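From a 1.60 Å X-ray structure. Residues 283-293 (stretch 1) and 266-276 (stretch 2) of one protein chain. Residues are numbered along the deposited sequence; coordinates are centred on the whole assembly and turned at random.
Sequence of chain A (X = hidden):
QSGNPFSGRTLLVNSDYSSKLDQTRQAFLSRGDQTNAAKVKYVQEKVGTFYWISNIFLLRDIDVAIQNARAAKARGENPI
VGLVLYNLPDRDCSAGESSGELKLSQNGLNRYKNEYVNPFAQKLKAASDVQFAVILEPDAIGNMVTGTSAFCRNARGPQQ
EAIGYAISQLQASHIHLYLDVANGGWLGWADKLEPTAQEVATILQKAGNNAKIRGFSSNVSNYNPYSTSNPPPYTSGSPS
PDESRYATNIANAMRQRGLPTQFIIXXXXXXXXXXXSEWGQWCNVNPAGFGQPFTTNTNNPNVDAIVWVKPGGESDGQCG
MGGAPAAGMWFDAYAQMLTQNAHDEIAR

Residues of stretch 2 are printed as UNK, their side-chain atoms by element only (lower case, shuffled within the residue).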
# COMPACT_ATOMS: atom_id res chain seq x y z
N CYS A 283 -3.50 15.88 -2.51
CA CYS A 283 -4.25 14.66 -2.80
C CYS A 283 -5.37 14.87 -3.79
O CYS A 283 -6.30 15.63 -3.53
CB CYS A 283 -4.85 14.07 -1.49
SG CYS A 283 -5.64 12.47 -1.82
N ASN A 284 -5.27 14.24 -4.94
CA ASN A 284 -6.28 14.26 -5.98
C ASN A 284 -6.84 15.67 -6.17
O ASN A 284 -8.04 15.88 -6.13
CB ASN A 284 -7.36 13.24 -5.68
CG ASN A 284 -6.82 11.83 -5.55
OD1 ASN A 284 -5.90 11.40 -6.27
ND2 ASN A 284 -7.38 11.10 -4.60
N VAL A 285 -5.91 16.57 -6.44
CA VAL A 285 -6.30 17.99 -6.59
C VAL A 285 -7.18 18.16 -7.81
O VAL A 285 -6.98 17.65 -8.90
CB VAL A 285 -5.05 18.88 -6.58
CG1 VAL A 285 -5.28 20.30 -7.07
CG2 VAL A 285 -4.48 18.82 -5.18
N ASN A 286 -8.24 18.96 -7.60
CA ASN A 286 -9.19 19.18 -8.70
C ASN A 286 -9.80 20.57 -8.55
O ASN A 286 -9.98 21.07 -7.45
CB ASN A 286 -10.24 18.09 -8.73
CG ASN A 286 -11.03 18.06 -7.42
OD1 ASN A 286 -12.10 18.67 -7.31
ND2 ASN A 286 -10.48 17.39 -6.41
N PRO A 287 -10.09 21.18 -9.69
CA PRO A 287 -9.91 20.67 -11.02
C PRO A 287 -8.48 20.64 -11.54
O PRO A 287 -7.67 21.50 -11.19
CB PRO A 287 -10.65 21.63 -12.00
CG PRO A 287 -10.97 22.82 -11.14
CD PRO A 287 -10.67 22.54 -9.69
N ALA A 288 -8.19 19.61 -12.33
CA ALA A 288 -6.85 19.52 -12.94
C ALA A 288 -6.95 18.92 -14.35
O ALA A 288 -7.94 18.28 -14.71
CB ALA A 288 -5.93 18.67 -12.08
N GLY A 289 -5.91 19.18 -15.15
CA GLY A 289 -5.92 18.60 -16.48
C GLY A 289 -4.57 17.92 -16.76
O GLY A 289 -3.58 18.23 -16.07
N PHE A 290 -4.61 17.03 -17.75
CA PHE A 290 -3.33 16.51 -18.25
C PHE A 290 -2.51 17.72 -18.73
O PHE A 290 -3.05 18.65 -19.41
CB PHE A 290 -3.45 15.61 -19.45
CG PHE A 290 -4.07 14.26 -19.22
CD1 PHE A 290 -3.56 13.46 -18.20
CD2 PHE A 290 -5.05 13.73 -20.03
CE1 PHE A 290 -4.05 12.20 -17.99
CE2 PHE A 290 -5.56 12.47 -19.83
CZ PHE A 290 -5.06 11.70 -18.79
N GLY A 291 -1.24 17.77 -18.37
CA GLY A 291 -0.41 18.90 -18.79
C GLY A 291 0.25 18.57 -20.14
O GLY A 291 -0.03 17.61 -20.82
N GLN A 292 1.15 19.48 -20.51
CA GLN A 292 1.93 19.35 -21.74
C GLN A 292 2.65 18.01 -21.80
O GLN A 292 3.36 17.64 -20.87
CB GLN A 292 2.99 20.48 -21.72
CG GLN A 292 4.25 20.22 -22.50
CD GLN A 292 4.09 20.57 -23.97
OE1 GLN A 292 3.84 21.75 -24.25
NE2 GLN A 292 4.27 19.61 -24.88
N PRO A 293 2.47 17.30 -22.88
CA PRO A 293 3.18 16.03 -23.08
C PRO A 293 4.67 16.28 -23.22
O PRO A 293 5.15 17.38 -23.47
CB PRO A 293 2.59 15.40 -24.35
CG PRO A 293 1.24 16.12 -24.42
CD PRO A 293 1.54 17.56 -23.97
N UNK A 266 7.75 17.40 -14.14
CA UNK A 266 6.53 16.63 -14.40
C UNK A 266 5.42 17.63 -14.75
O UNK A 266 5.28 18.63 -14.04
o UNK A 266 4.61 14.49 -14.40
c UNK A 266 5.10 14.80 -13.29
c UNK A 266 6.09 15.94 -13.09
o UNK A 266 4.76 14.15 -12.25
N UNK A 267 4.68 17.34 -15.82
CA UNK A 267 3.46 18.09 -16.12
C UNK A 267 2.35 17.09 -16.36
O UNK A 267 1.37 17.37 -17.03
n UNK A 267 4.17 21.13 -14.94
c UNK A 267 4.48 20.23 -17.14
c UNK A 267 3.57 19.03 -17.35
o UNK A 267 3.11 22.14 -16.64
c UNK A 267 3.86 21.26 -16.20
N UNK A 268 2.44 15.89 -15.72
CA UNK A 268 1.38 14.89 -15.87
C UNK A 268 0.03 15.43 -15.44
O UNK A 268 -1.00 15.08 -16.04
c UNK A 268 1.70 13.65 -15.00
o UNK A 268 1.87 14.08 -13.63
N UNK A 269 -0.02 16.27 -14.43
CA UNK A 269 -1.28 16.88 -13.97
C UNK A 269 -0.98 18.34 -13.63
O UNK A 269 0.05 18.61 -13.02
n UNK A 269 -1.60 14.07 -10.52
n UNK A 269 -0.92 13.57 -8.37
c UNK A 269 -2.62 14.06 -11.60
c UNK A 269 -2.06 14.73 -12.84
c UNK A 269 -1.76 16.21 -12.67
c UNK A 269 -1.86 13.55 -9.33
n UNK A 269 -3.04 13.04 -9.04
N UNK A 270 -1.80 19.27 -14.08
CA UNK A 270 -1.64 20.68 -13.78
C UNK A 270 -2.97 21.22 -13.20
O UNK A 270 -4.00 21.04 -13.82
c UNK A 270 -1.09 22.95 -14.67
c UNK A 270 0.05 21.01 -15.66
c UNK A 270 -1.26 21.48 -15.05
N UNK A 271 -2.86 21.84 -12.04
CA UNK A 271 -4.04 22.43 -11.42
C UNK A 271 -4.50 23.61 -12.26
O UNK A 271 -3.72 24.39 -12.82
c UNK A 271 -3.64 22.93 -10.03
N UNK A 272 -5.82 23.73 -12.35
CA UNK A 272 -6.49 24.82 -13.04
C UNK A 272 -6.85 25.85 -11.97
O UNK A 272 -6.62 25.65 -10.76
c UNK A 272 -6.60 23.16 -15.67
c UNK A 272 -7.62 23.04 -14.55
c UNK A 272 -7.76 24.36 -13.77
c UNK A 272 -8.95 22.56 -15.14
N UNK A 273 -7.39 26.96 -12.47
CA UNK A 273 -7.72 28.08 -11.60
C UNK A 273 -8.54 27.67 -10.39
O UNK A 273 -9.61 27.04 -10.54
c UNK A 273 -8.58 29.11 -12.34
o UNK A 273 -8.48 29.07 -13.74
N UNK A 274 -8.06 28.05 -9.21
CA UNK A 274 -8.79 27.81 -7.98
C UNK A 274 -8.83 26.42 -7.43
O UNK A 274 -9.57 26.10 -6.47
N UNK A 275 -7.99 25.54 -7.97
CA UNK A 275 -8.03 24.15 -7.49
C UNK A 275 -7.49 24.04 -6.08
O UNK A 275 -7.88 23.11 -5.36
c UNK A 275 -7.29 23.23 -8.45
N UNK A 276 -6.55 24.88 -5.69
CA UNK A 276 -6.00 24.76 -4.34
C UNK A 276 -6.08 26.10 -3.62
O UNK A 276 -5.83 27.10 -4.27
c UNK A 276 -0.77 22.64 -6.02
n UNK A 276 -0.25 21.74 -5.19
c UNK A 276 -4.29 22.98 -4.94
n UNK A 276 -0.07 23.13 -7.04
c UNK A 276 -4.51 24.42 -4.48
c UNK A 276 -2.83 22.62 -4.73
n UNK A 276 -2.01 23.10 -5.83
O HOH W 1 1.80 22.01 -18.97
O HOH W 2 -11.33 23.72 -6.18
O HOH W 3 -8.46 20.33 -4.98

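Position 266 has two side-chain carbons, the second carrying two oxygens: a carboxylate, with no contact to stretch 1. It is Asp266. Position 267 has three carbons ending in one oxygen and one nitrogen, an amide, and its CB lies 3.8 Å from the O of Gln292. This is Gln267; its NE2 turns back to the O of Asp266 (2.9 Å), while a water links its OE1 to the N of Gln292.

Position 268 has one carbon and one oxygen, pointing away; its backbone O receives a CA-H...O contact from the CA of Phe290 at 3.5 Å. It is Ser268, whose N and OG both bond OD1 of Asp266, each at 2.9 Å, tying Ser268 to the Asp266 carboxylate.

Position 269 carries three carbons, a nitrogen, then a carbon with two more nitrogens. That is a guanidinium, so Arg269; its NH1 lies 4.3 Å from OD1 of Asn284, which sits at the group's edge. At 270 one carbon carries two others, a beta-branched fork close to Gly291: Val270, with its CG2 3.8 Å from the CA of Gly291. Its backbone pairs with Gly289 in both directions, N to O of Gly289 at 2.9 Å and O from N of Gly289 at 3.0 Å.

Position 271 has a single carbon, its CB, 4.3 Å from CG1 of Val285, hence Ala271. Position 272 has four carbons forked at the second, and one fork tip meets Pro287: Leu272, with its CD1 3.7 Å from CB of Pro287. Its N bonds the O of Pro287 at 3.1 Å, extending the ladder.

Position 273, one carbon and one oxygen pointing away, is Ser273. Position 274 has no side-chain atoms and a phi of 74°, which favours Gly274. Position 275 has one carbon, its CB, 3.8 Å from CG1 of Val285 and 3.7 Å from CD of Pro287: Ala275, whose N closes a type II turn onto the O of Leu272 at 3.1 Å. Position 276 has three carbons, a nitrogen, then a carbon carrying two more nitrogens, and a side-chain carbon packs close to Val285: Arg276, whose CG lies 3.6 Å from CG1 of Val285.

The contact rests on a short antiparallel ladder of three backbone hydrogen bonds. Ala288 and Ala271 place their methyls on one face, and Val270 projects from the other. Gly291 permits the close pass beyond the ladder: an ideal CB there would fall 2.1 Å from the O of Gln267 and 2.8 Å from CG2 of Val270. At the far end the turn brings Ala275 against Val285 and Pro287, and waters join the O of Gly274 to the O of Asn286 and the O of Ala275 to the N of Asn286.

Stretch 2, residues 266-276: DQSRVALSGAR
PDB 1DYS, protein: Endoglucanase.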